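Local coordinates for carboxynorspermidine decarboxylase (Campylobacter jejuni subsp. jejuni 81116, PDB 3N29), which probably removes the carboxyl group of carboxynorspermidine to give norspermidine, using pyridoxal-5'-phosphate as cofactor in a beta/alpha-barrel fold, at residues A[53-64]-A[268-278]; A[70-78]-A[92-102]. All coordinates share one frame; numbering follows the deposited sequence.

Contact 1 (A[53-64]-A[268-278]); sequences KLRKNCELLASV and LEPGEAVGWQT. With PLP (pyridoxal-5'-phosphate), chain C; NSD (N-(3-aminopropyl)propane-1,3-diamine), chain D.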
loop_
_atom_site.group_PDB
_atom_site.type_symbol
_atom_site.label_atom_id
_atom_site.label_comp_id
_atom_site.label_asym_id
_atom_site.label_seq_id
_atom_site.Cartn_x
_atom_site.Cartn_y
_atom_site.Cartn_z
ATOM N N LYS A 53 -24.125 -12.692 1.625
ATOM C CA LYS A 53 -24.105 -11.250 1.879
ATOM C C LYS A 53 -23.915 -10.467 0.621
ATOM O O LYS A 53 -24.562 -9.409 0.417
ATOM C CB LYS A 53 -22.960 -10.909 2.839
ATOM C CG LYS A 53 -23.068 -11.682 4.185
ATOM C CD LYS A 53 -23.864 -10.957 5.223
ATOM C CE LYS A 53 -23.738 -11.671 6.644
ATOM N NZ LYS A 53 -22.295 -11.795 7.087
ATOM N N LEU A 54 -23.037 -10.948 -0.263
ATOM C CA LEU A 54 -22.825 -10.290 -1.529
ATOM C C LEU A 54 -24.144 -10.282 -2.326
ATOM O O LEU A 54 -24.552 -9.250 -2.929
ATOM C CB LEU A 54 -21.801 -11.012 -2.369
ATOM C CG LEU A 54 -21.483 -10.528 -3.790
ATOM C CD1 LEU A 54 -21.079 -9.017 -3.741
ATOM C CD2 LEU A 54 -20.452 -11.308 -4.564
ATOM N N ARG A 55 -24.776 -11.439 -2.344
ATOM C CA ARG A 55 -26.052 -11.524 -3.104
ATOM C C ARG A 55 -27.145 -10.596 -2.580
ATOM O O ARG A 55 -27.881 -10.064 -3.404
ATOM C CB ARG A 55 -26.549 -12.979 -3.237
ATOM C CG ARG A 55 -25.802 -13.813 -4.223
ATOM C CD ARG A 55 -26.367 -15.264 -4.337
ATOM N NE ARG A 55 -25.631 -16.073 -5.267
ATOM C CZ ARG A 55 -25.822 -16.020 -6.580
ATOM N NH1 ARG A 55 -26.730 -15.182 -7.092
ATOM N NH2 ARG A 55 -25.137 -16.807 -7.368
ATOM N N LYS A 56 -27.251 -10.428 -1.273
ATOM C CA LYS A 56 -28.169 -9.484 -0.639
ATOM C C LYS A 56 -27.899 -8.056 -1.088
ATOM O O LYS A 56 -28.812 -7.309 -1.415
ATOM C CB LYS A 56 -28.106 -9.570 0.902
ATOM C CG LYS A 56 -28.975 -10.752 1.419
ATOM C CD LYS A 56 -29.033 -10.915 2.937
ATOM C CE LYS A 56 -30.493 -11.190 3.437
ATOM N NZ LYS A 56 -31.325 -12.141 2.574
ATOM N N ASN A 57 -26.625 -7.633 -1.065
ATOM C CA ASN A 57 -26.288 -6.325 -1.633
ATOM C C ASN A 57 -26.646 -6.155 -3.117
ATOM O O ASN A 57 -27.184 -5.142 -3.512
ATOM C CB ASN A 57 -24.749 -6.023 -1.496
ATOM C CG ASN A 57 -24.292 -5.842 -0.050
ATOM O OD1 ASN A 57 -25.065 -5.893 0.863
ATOM N ND2 ASN A 57 -22.990 -5.630 0.135
ATOM N N CYS A 58 -26.333 -7.133 -3.927
ATOM C CA CYS A 58 -26.613 -7.083 -5.311
ATOM C C CYS A 58 -28.109 -7.116 -5.631
ATOM O O CYS A 58 -28.527 -6.401 -6.564
ATOM C CB CYS A 58 -25.902 -8.175 -6.045
ATOM S SG CYS A 58 -24.032 -7.889 -6.092
ATOM N N GLU A 59 -28.866 -7.882 -4.878
ATOM C CA GLU A 59 -30.346 -7.900 -5.015
ATOM C C GLU A 59 -30.876 -6.485 -4.899
ATOM O O GLU A 59 -31.662 -6.023 -5.733
ATOM C CB GLU A 59 -31.015 -8.734 -3.919
ATOM C CG GLU A 59 -30.966 -10.203 -4.153
ATOM C CD GLU A 59 -31.443 -11.067 -2.930
ATOM O OE1 GLU A 59 -32.021 -10.543 -1.959
ATOM O OE2 GLU A 59 -31.235 -12.298 -2.961
ATOM N N LEU A 60 -30.404 -5.788 -3.847
ATOM C CA LEU A 60 -30.803 -4.436 -3.550
ATOM C C LEU A 60 -30.423 -3.455 -4.646
ATOM O O LEU A 60 -31.255 -2.629 -5.040
ATOM C CB LEU A 60 -30.306 -3.996 -2.139
ATOM C CG LEU A 60 -30.680 -2.603 -1.642
ATOM C CD1 LEU A 60 -32.285 -2.436 -1.559
ATOM C CD2 LEU A 60 -30.040 -2.299 -0.261
ATOM N N LEU A 61 -29.190 -3.532 -5.148
ATOM C CA LEU A 61 -28.726 -2.686 -6.253
ATOM C C LEU A 61 -29.499 -3.007 -7.542
ATOM O O LEU A 61 -29.823 -2.109 -8.322
ATOM C CB LEU A 61 -27.209 -2.884 -6.511
ATOM C CG LEU A 61 -26.329 -2.503 -5.274
ATOM C CD1 LEU A 61 -24.917 -2.987 -5.484
ATOM C CD2 LEU A 61 -26.372 -1.023 -5.113
ATOM N N ALA A 62 -29.736 -4.275 -7.794
ATOM C CA ALA A 62 -30.648 -4.679 -8.918
ATOM C C ALA A 62 -32.075 -4.111 -8.750
ATOM O O ALA A 62 -32.652 -3.694 -9.730
ATOM C CB ALA A 62 -30.678 -6.210 -9.092
ATOM N N SER A 63 -32.602 -4.052 -7.531
ATOM C CA SER A 63 -33.899 -3.424 -7.222
ATOM C C SER A 63 -33.950 -1.925 -7.596
ATOM O O SER A 63 -34.958 -1.391 -8.123
ATOM C CB SER A 63 -34.233 -3.579 -5.751
ATOM O OG SER A 63 -35.623 -3.404 -5.551
ATOM N N VAL A 64 -32.868 -1.205 -7.304
ATOM C CA VAL A 64 -32.761 0.199 -7.704
ATOM C C VAL A 64 -32.819 0.320 -9.194
ATOM O O VAL A 64 -33.475 1.204 -9.688
ATOM C CB VAL A 64 -31.417 0.793 -7.170
ATOM C CG1 VAL A 64 -31.101 2.173 -7.758
ATOM C CG2 VAL A 64 -31.552 0.841 -5.716
ATOM N N LEU A 268 -25.286 4.316 -12.622
ATOM C CA LEU A 268 -24.690 4.473 -11.280
ATOM C C LEU A 268 -23.502 3.522 -11.189
ATOM O O LEU A 268 -23.543 2.451 -11.791
ATOM C CB LEU A 268 -25.670 4.161 -10.168
ATOM C CG LEU A 268 -27.000 4.900 -10.002
ATOM C CD1 LEU A 268 -27.863 4.218 -8.992
ATOM C CD2 LEU A 268 -26.812 6.345 -9.562
ATOM N N GLU A 269 -22.470 3.870 -10.419
ATOM C CA GLU A 269 -21.306 3.038 -10.454
ATOM C C GLU A 269 -20.719 2.931 -9.057
ATOM O O GLU A 269 -19.546 3.345 -8.799
ATOM C CB GLU A 269 -20.337 3.447 -11.570
ATOM C CG GLU A 269 -20.037 4.862 -11.630
ATOM C CD GLU A 269 -18.998 5.297 -12.718
ATOM O OE1 GLU A 269 -18.207 6.154 -12.340
ATOM O OE2 GLU A 269 -18.942 4.757 -13.866
ATOM N N PRO A 270 -21.476 2.280 -8.171
ATOM C CA PRO A 270 -20.971 1.968 -6.869
ATOM C C PRO A 270 -19.827 0.941 -6.880
ATOM O O PRO A 270 -19.820 -0.003 -7.693
ATOM C CB PRO A 270 -22.165 1.356 -6.216
ATOM C CG PRO A 270 -22.876 0.682 -7.262
ATOM C CD PRO A 270 -22.810 1.677 -8.361
ATOM N N GLY A 271 -18.875 1.153 -5.987
ATOM C CA GLY A 271 -17.887 0.121 -5.673
ATOM C C GLY A 271 -18.088 -0.432 -4.243
ATOM O O GLY A 271 -18.476 -1.601 -4.027
ATOM N N GLU A 272 -17.867 0.423 -3.288
ATOM C CA GLU A 272 -17.979 0.046 -1.883
ATOM C C GLU A 272 -19.322 -0.571 -1.527
ATOM O O GLU A 272 -19.355 -1.569 -0.840
ATOM C CB GLU A 272 -17.685 1.233 -1.001
ATOM C CG GLU A 272 -17.857 0.975 0.453
ATOM C CD GLU A 272 -17.313 2.100 1.307
ATOM O OE1 GLU A 272 -16.694 3.063 0.815
ATOM O OE2 GLU A 272 -17.596 2.052 2.469
ATOM N N ALA A 273 -20.377 -0.075 -2.136
ATOM C CA ALA A 273 -21.707 -0.580 -1.897
ATOM C C ALA A 273 -21.871 -2.052 -2.262
ATOM O O ALA A 273 -22.613 -2.750 -1.643
ATOM C CB ALA A 273 -22.696 0.240 -2.631
ATOM N N VAL A 274 -21.224 -2.480 -3.314
ATOM C CA VAL A 274 -21.236 -3.875 -3.680
ATOM C C VAL A 274 -20.580 -4.764 -2.629
ATOM O O VAL A 274 -21.102 -5.761 -2.288
ATOM C CB VAL A 274 -20.591 -4.093 -5.044
ATOM C CG1 VAL A 274 -20.554 -5.504 -5.388
ATOM C CG2 VAL A 274 -21.326 -3.329 -6.104
ATOM N N GLY A 275 -19.439 -4.329 -2.113
ATOM C CA GLY A 275 -18.656 -5.084 -1.165
ATOM C C GLY A 275 -18.936 -4.868 0.303
ATOM O O GLY A 275 -18.381 -5.523 1.116
ATOM N N TRP A 276 -19.838 -3.966 0.611
ATOM C CA TRP A 276 -20.086 -3.520 1.950
ATOM C C TRP A 276 -20.581 -4.652 2.830
ATOM O O TRP A 276 -21.613 -5.213 2.593
ATOM C CB TRP A 276 -21.115 -2.358 1.942
ATOM C CG TRP A 276 -21.507 -1.880 3.277
ATOM C CD1 TRP A 276 -22.635 -2.178 3.943
ATOM C CD2 TRP A 276 -20.756 -1.044 4.136
ATOM N NE1 TRP A 276 -22.641 -1.599 5.154
ATOM C CE2 TRP A 276 -21.494 -0.882 5.296
ATOM C CE3 TRP A 276 -19.516 -0.428 4.042
ATOM C CZ2 TRP A 276 -21.038 -0.129 6.350
ATOM C CZ3 TRP A 276 -19.078 0.320 5.076
ATOM C CH2 TRP A 276 -19.835 0.470 6.214
ATOM N N GLN A 277 -19.820 -4.917 3.873
ATOM C CA GLN A 277 -20.125 -5.943 4.833
ATOM C C GLN A 277 -20.364 -7.318 4.179
ATOM O O GLN A 277 -21.218 -8.035 4.578
ATOM C CB GLN A 277 -21.267 -5.526 5.751
ATOM C CG GLN A 277 -20.948 -4.297 6.503
ATOM C CD GLN A 277 -21.943 -3.881 7.531
ATOM O OE1 GLN A 277 -23.062 -4.308 7.542
ATOM N NE2 GLN A 277 -21.522 -3.002 8.392
ATOM N N THR A 278 -19.603 -7.634 3.160
ATOM C CA THR A 278 -19.652 -8.946 2.551
ATOM C C THR A 278 -18.640 -9.955 3.088
ATOM O O THR A 278 -18.697 -11.072 2.756
ATOM C CB THR A 278 -19.506 -8.871 1.022
ATOM O OG1 THR A 278 -18.241 -8.349 0.669
ATOM C CG2 THR A 278 -20.559 -8.017 0.448
HETATM N N1 PLP C . -16.660 6.042 -10.171
HETATM C C2 PLP C . -15.488 6.744 -10.122
HETATM C C2A PLP C . -15.093 7.632 -11.275
HETATM C C3 PLP C . -14.643 6.571 -8.982
HETATM O O3 PLP C . -13.433 7.264 -8.913
HETATM C C4 PLP C . -15.018 5.710 -7.933
HETATM C C4A PLP C . -14.081 5.510 -6.749
HETATM C C5 PLP C . -16.254 5.047 -7.990
HETATM C C6 PLP C . -17.052 5.240 -9.137
HETATM C C5A PLP C . -16.716 4.121 -6.888
HETATM O O4P PLP C . -16.708 4.758 -5.635
HETATM P P PLP C . -17.233 4.048 -4.330
HETATM O O1P PLP C . -16.473 2.739 -4.215
HETATM O O2P PLP C . -18.744 3.768 -4.522
HETATM O O3P PLP C . -17.076 4.974 -3.211
HETATM C C1 NSD D . -14.433 4.836 -1.509
HETATM N N1 NSD D . -15.675 4.733 -0.800
HETATM C C2 NSD D . -13.864 6.215 -1.494
HETATM N N2 NSD D . -11.708 6.067 -2.513
HETATM C C3 NSD D . -12.907 6.468 -2.604
HETATM N N3 NSD D . -9.190 3.220 -0.331
HETATM C C4 NSD D . -11.187 5.459 -1.531
HETATM C C5 NSD D . -9.743 5.079 -1.700
HETATM C C6 NSD D . -9.128 4.644 -0.394
#
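N57 and V274, with their CA atoms 6.0 Å apart, and K53 and T278, at 5.1 Å, mark where helix 53-64 lies against the short helix 272-275 and the type II turn G275-T278 that follows it. The polar heart is the amide of N57. Its CG stands opposite the carbonyl carbon (chi1 -67°), a setting that carries ND2 across to two carbonyls. One N-H points almost straight at V274 O (3.1 Å, 173°) from well above that carbonyl's plane; the other meets W276 O at 2.8 Å. Both acceptors lie in the plane of the amide, which fixes its rotation. Asparagine suits the place because one nitrogen offers two hydrogens to carbonyls at the C-terminal end of the short helix and in the turn after it. T278 turns its methyl to this amide, CG2 lying 3.4 Å from N57 ND2, while OG1 bonds back to G275 O. V274 divides its branches: CG2 packs on L61 CD1 at 3.7 Å, roughly at right angles, and CG1 meets L54. K53 sends NZ to a salt bridge with E50. Following the eighth barrel strand, the short helix starts with G271 N and E272 N donating to the PLP phosphate, to O2P at 3.0 Å and O1P at 2.9 Å; so short a helix may add a little to the attraction. Helix 51-68, preceding the first strand, packs on its outer side: V64 CG1 and L268 CD1 meet between barrel and helix 248-262, L54 and C58 also touch helix 85-91, and V274 touches L74 of strand 71-75.

Contact 2 (A[70-78]-A[92-102]); sequences AKVLLALKG and LKGCTCSGLWE. With PLP (pyridoxal-5'-phosphate), chain C.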
loop_
_atom_site.group_PDB
_atom_site.type_symbol
_atom_site.label_atom_id
_atom_site.label_comp_id
_atom_site.label_asym_id
_atom_site.label_seq_id
_atom_site.Cartn_x
_atom_site.Cartn_y
_atom_site.Cartn_z
ATOM N N ALA A 70 -32.372 3.121 -13.957
ATOM C CA ALA A 70 -30.900 3.369 -14.029
ATOM C C ALA A 70 -30.213 2.060 -14.249
ATOM O O ALA A 70 -30.704 1.023 -13.742
ATOM C CB ALA A 70 -30.380 3.944 -12.731
ATOM N N LYS A 71 -29.056 2.093 -14.916
ATOM C CA LYS A 71 -28.242 0.888 -15.117
ATOM C C LYS A 71 -27.079 0.906 -14.084
ATOM O O LYS A 71 -26.374 1.901 -13.992
ATOM C CB LYS A 71 -27.709 0.881 -16.523
ATOM C CG LYS A 71 -28.762 0.549 -17.604
ATOM C CD LYS A 71 -28.251 0.750 -18.988
ATOM C CE LYS A 71 -27.446 -0.380 -19.527
ATOM N NZ LYS A 71 -26.676 -0.175 -20.832
ATOM N N VAL A 72 -26.923 -0.158 -13.301
ATOM C CA VAL A 72 -25.941 -0.134 -12.204
ATOM C C VAL A 72 -24.691 -0.889 -12.620
ATOM O O VAL A 72 -24.747 -2.023 -13.187
ATOM C CB VAL A 72 -26.577 -0.626 -10.886
ATOM C CG1 VAL A 72 -25.625 -0.533 -9.659
ATOM C CG2 VAL A 72 -27.779 0.090 -10.612
ATOM N N LEU A 73 -23.531 -0.281 -12.384
ATOM C CA LEU A 73 -22.240 -0.856 -12.698
ATOM C C LEU A 73 -21.400 -1.070 -11.429
ATOM O O LEU A 73 -21.566 -0.335 -10.465
ATOM C CB LEU A 73 -21.430 0.051 -13.645
ATOM C CG LEU A 73 -22.141 0.555 -14.929
ATOM C CD1 LEU A 73 -21.391 1.702 -15.604
ATOM C CD2 LEU A 73 -22.280 -0.552 -15.938
ATOM N N LEU A 74 -20.528 -2.079 -11.455
ATOM C CA LEU A 74 -19.574 -2.297 -10.349
ATOM C C LEU A 74 -18.364 -1.411 -10.681
ATOM O O LEU A 74 -17.699 -1.624 -11.692
ATOM C CB LEU A 74 -19.118 -3.749 -10.295
ATOM C CG LEU A 74 -17.811 -4.099 -9.484
ATOM C CD1 LEU A 74 -18.046 -3.656 -8.069
ATOM C CD2 LEU A 74 -17.455 -5.642 -9.677
ATOM N N ALA A 75 -18.024 -0.494 -9.780
ATOM C CA ALA A 75 -16.728 0.238 -9.884
ATOM C C ALA A 75 -15.575 -0.643 -9.315
ATOM O O ALA A 75 -15.508 -0.863 -8.133
ATOM C CB ALA A 75 -16.804 1.580 -9.060
ATOM N N LEU A 76 -14.740 -1.183 -10.194
ATOM C CA LEU A 76 -13.671 -2.154 -9.831
ATOM C C LEU A 76 -12.579 -1.587 -8.860
ATOM O O LEU A 76 -11.929 -2.403 -8.176
ATOM C CB LEU A 76 -12.966 -2.677 -11.075
ATOM C CG LEU A 76 -13.838 -3.740 -11.862
ATOM C CD1 LEU A 76 -13.188 -3.967 -13.241
ATOM C CD2 LEU A 76 -13.963 -5.085 -11.138
ATOM N N LYS A 77 -12.453 -0.269 -8.798
ATOM C CA LYS A 77 -11.527 0.396 -7.883
ATOM C C LYS A 77 -11.595 -0.181 -6.492
ATOM O O LYS A 77 -10.634 -0.485 -5.900
ATOM C CB LYS A 77 -11.804 1.922 -7.782
ATOM C CG LYS A 77 -10.548 2.645 -7.044
ATOM C CD LYS A 77 -10.685 4.176 -6.913
ATOM C CE LYS A 77 -12.139 4.436 -7.147
ATOM N NZ LYS A 77 -12.633 5.964 -6.945
ATOM N N GLY A 78 -12.782 -0.318 -5.955
ATOM C CA GLY A 78 -12.906 -0.769 -4.581
ATOM C C GLY A 78 -13.155 -2.271 -4.391
ATOM O O GLY A 78 -12.863 -2.813 -3.326
ATOM N N LEU A 92 -25.797 -6.917 -11.968
ATOM C CA LEU A 92 -25.419 -5.580 -12.430
ATOM C C LEU A 92 -25.177 -5.625 -13.946
ATOM O O LEU A 92 -25.105 -6.683 -14.528
ATOM C CB LEU A 92 -24.151 -5.132 -11.667
ATOM C CG LEU A 92 -24.223 -5.090 -10.173
ATOM C CD1 LEU A 92 -22.925 -4.304 -9.632
ATOM C CD2 LEU A 92 -25.497 -4.437 -9.741
ATOM N N LYS A 93 -25.065 -4.482 -14.581
ATOM C CA LYS A 93 -24.930 -4.449 -16.024
ATOM C C LYS A 93 -23.532 -4.482 -16.531
ATOM O O LYS A 93 -23.315 -4.576 -17.746
ATOM C CB LYS A 93 -25.516 -3.148 -16.511
ATOM C CG LYS A 93 -26.994 -3.013 -16.180
ATOM C CD LYS A 93 -27.788 -4.052 -16.940
ATOM C CE LYS A 93 -29.275 -3.857 -16.743
ATOM N NZ LYS A 93 -30.067 -4.964 -17.454
ATOM N N GLY A 94 -22.558 -4.223 -15.670
ATOM C CA GLY A 94 -21.218 -4.226 -16.192
ATOM C C GLY A 94 -20.306 -3.606 -15.147
ATOM O O GLY A 94 -20.673 -3.631 -13.964
ATOM N N CYS A 95 -19.114 -3.187 -15.598
ATOM C CA CYS A 95 -18.069 -2.616 -14.712
ATOM C C CYS A 95 -17.622 -1.235 -15.179
ATOM O O CYS A 95 -17.566 -0.932 -16.403
ATOM C CB CYS A 95 -16.838 -3.464 -14.787
ATOM S SG CYS A 95 -17.062 -5.069 -14.068
ATOM N N THR A 96 -17.309 -0.401 -14.206
ATOM C CA THR A 96 -16.602 0.823 -14.462
ATOM C C THR A 96 -15.131 0.627 -14.127
ATOM O O THR A 96 -14.756 0.078 -13.057
ATOM C CB THR A 96 -17.137 1.967 -13.615
ATOM O OG1 THR A 96 -18.393 2.317 -14.151
ATOM C CG2 THR A 96 -16.214 3.212 -13.779
ATOM N N CYS A 97 -14.308 1.096 -15.049
ATOM C CA CYS A 97 -12.888 0.809 -15.112
ATOM C C CYS A 97 -12.079 2.070 -15.275
ATOM O O CYS A 97 -12.464 3.011 -15.963
ATOM C CB CYS A 97 -12.626 -0.088 -16.328
ATOM S SG CYS A 97 -13.691 -1.533 -16.328
ATOM N N SER A 98 -10.898 2.086 -14.679
ATOM C CA SER A 98 -10.092 3.267 -14.708
ATOM C C SER A 98 -9.057 3.314 -15.864
ATOM O O SER A 98 -8.212 4.240 -15.974
ATOM C CB SER A 98 -9.302 3.285 -13.400
ATOM O OG SER A 98 -8.367 2.198 -13.429
ATOM N N GLY A 99 -9.002 2.273 -16.664
ATOM C CA GLY A 99 -7.860 2.114 -17.551
ATOM C C GLY A 99 -7.825 0.741 -18.114
ATOM O O GLY A 99 -8.834 0.003 -17.970
ATOM N N LEU A 100 -6.665 0.392 -18.687
ATOM C CA LEU A 100 -6.492 -0.835 -19.490
ATOM C C LEU A 100 -6.635 -2.069 -18.625
ATOM O O LEU A 100 -7.376 -2.984 -18.969
ATOM C CB LEU A 100 -5.117 -0.850 -20.147
ATOM C CG LEU A 100 -4.708 -2.053 -21.009
ATOM C CD1 LEU A 100 -5.695 -2.344 -22.173
ATOM C CD2 LEU A 100 -3.226 -1.853 -21.536
ATOM N N TRP A 101 -5.919 -2.086 -17.482
ATOM C CA TRP A 101 -5.891 -3.271 -16.679
ATOM C C TRP A 101 -7.284 -3.567 -16.083
ATOM O O TRP A 101 -7.705 -4.751 -16.074
ATOM C CB TRP A 101 -4.792 -3.204 -15.609
ATOM C CG TRP A 101 -3.407 -3.388 -16.126
ATOM C CD1 TRP A 101 -3.013 -3.534 -17.426
ATOM C CD2 TRP A 101 -2.204 -3.443 -15.348
ATOM N NE1 TRP A 101 -1.656 -3.656 -17.498
ATOM C CE2 TRP A 101 -1.140 -3.587 -16.237
ATOM C CE3 TRP A 101 -1.934 -3.327 -13.994
ATOM C CZ2 TRP A 101 0.184 -3.683 -15.822
ATOM C CZ3 TRP A 101 -0.661 -3.451 -13.578
ATOM C CH2 TRP A 101 0.402 -3.641 -14.487
ATOM N N GLU A 102 -8.022 -2.556 -15.616
ATOM C CA GLU A 102 -9.347 -2.806 -15.095
ATOM C C GLU A 102 -10.303 -3.241 -16.226
ATOM O O GLU A 102 -11.099 -4.126 -16.007
ATOM C CB GLU A 102 -9.940 -1.620 -14.325
ATOM C CG GLU A 102 -9.418 -1.509 -12.904
ATOM C CD GLU A 102 -10.043 -0.436 -12.055
ATOM O OE1 GLU A 102 -10.850 0.357 -12.573
ATOM O OE2 GLU A 102 -9.696 -0.345 -10.836
HETATM N N1 PLP C . -16.660 6.042 -10.171
HETATM C C2 PLP C . -15.488 6.744 -10.122
HETATM C C2A PLP C . -15.093 7.632 -11.275
HETATM C C3 PLP C . -14.643 6.571 -8.982
HETATM O O3 PLP C . -13.433 7.264 -8.913
HETATM C C4 PLP C . -15.018 5.710 -7.933
HETATM C C4A PLP C . -14.081 5.510 -6.749
HETATM C C5 PLP C . -16.254 5.047 -7.990
HETATM C C6 PLP C . -17.052 5.240 -9.137
HETATM C C5A PLP C . -16.716 4.121 -6.888
HETATM O O4P PLP C . -16.708 4.758 -5.635
HETATM P P PLP C . -17.233 4.048 -4.330
HETATM O O1P PLP C . -16.473 2.739 -4.215
HETATM O O2P PLP C . -18.744 3.768 -4.522
HETATM O O3P PLP C . -17.076 4.974 -3.211
HETATM O O HOH W 1 -9.410 -2.526 -9.282
HETATM O O HOH W 2 -12.968 1.348 -11.171
#
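T96 O is gripped by L76 N across the contact at 3.1 Å, nearly in line with its C=O bond, and by a water at 2.9 Å. The same water accepts from K77 N and donates to E102 OE1, a carboxylate oxygen that S98 N also holds at 2.7 Å. A second water bridges L76 O and E102 OE2. A glutamate fits here, its extended chain reaching back to the end of strand 71-75.

Before that point the parallel strands 71-75 and 94-97 pair through L74, whose N donates to G94 O and whose O accepts from T96 N (2.8 Å). G94 adopts angles (phi 167°, psi -162°) that suit glycine alone, and L73 CD2 lies over its backbone; G94 N, buried, has no partner. L73 also sets CD1 against T96 OG1, whose polar partner is E269. L76, just past the strand, rests CD1 against both C95 CB and C97 SG, each at 4.0 Å.

A75 CB lies 3.3 Å from PLP C5A, a short approach that a small methyl allows. K77, at the C-terminal end of the first barrel strand, has its backbone N held by the water, while E102, which that water also bridges, is bonded by N387 of the second subunit. K77 NZ is bonded covalently to PLP C4A (1.5 Å), consistent with the internal aldimine of this enzyme family, although the bond length alone does not establish a double bond.

In the fold
The centres of contact 1 and contact 2 lie 13 Å apart, and both reach the same PLP: 268-278 supplies two backbone N-H donors to the phosphate and E269, whose OE1 is 2.7 Å from the pyridine N1, while 70-78 supplies the lysine linkage. The two meet where the barrel closes, strand 265-268 running beside strand 71-75, with L268 O and L73 N 2.8 Å apart in a probable hydrogen bond. E269 OE2 probably bonds to T96 OG1 (2.5 Å), so T96 may help orient E269. Norspermidine (NSD) is bonded to E272 of contact 1. The side chain of K77 in contact 2 is about 4 Å from the bound NSD, measured between nearest atoms.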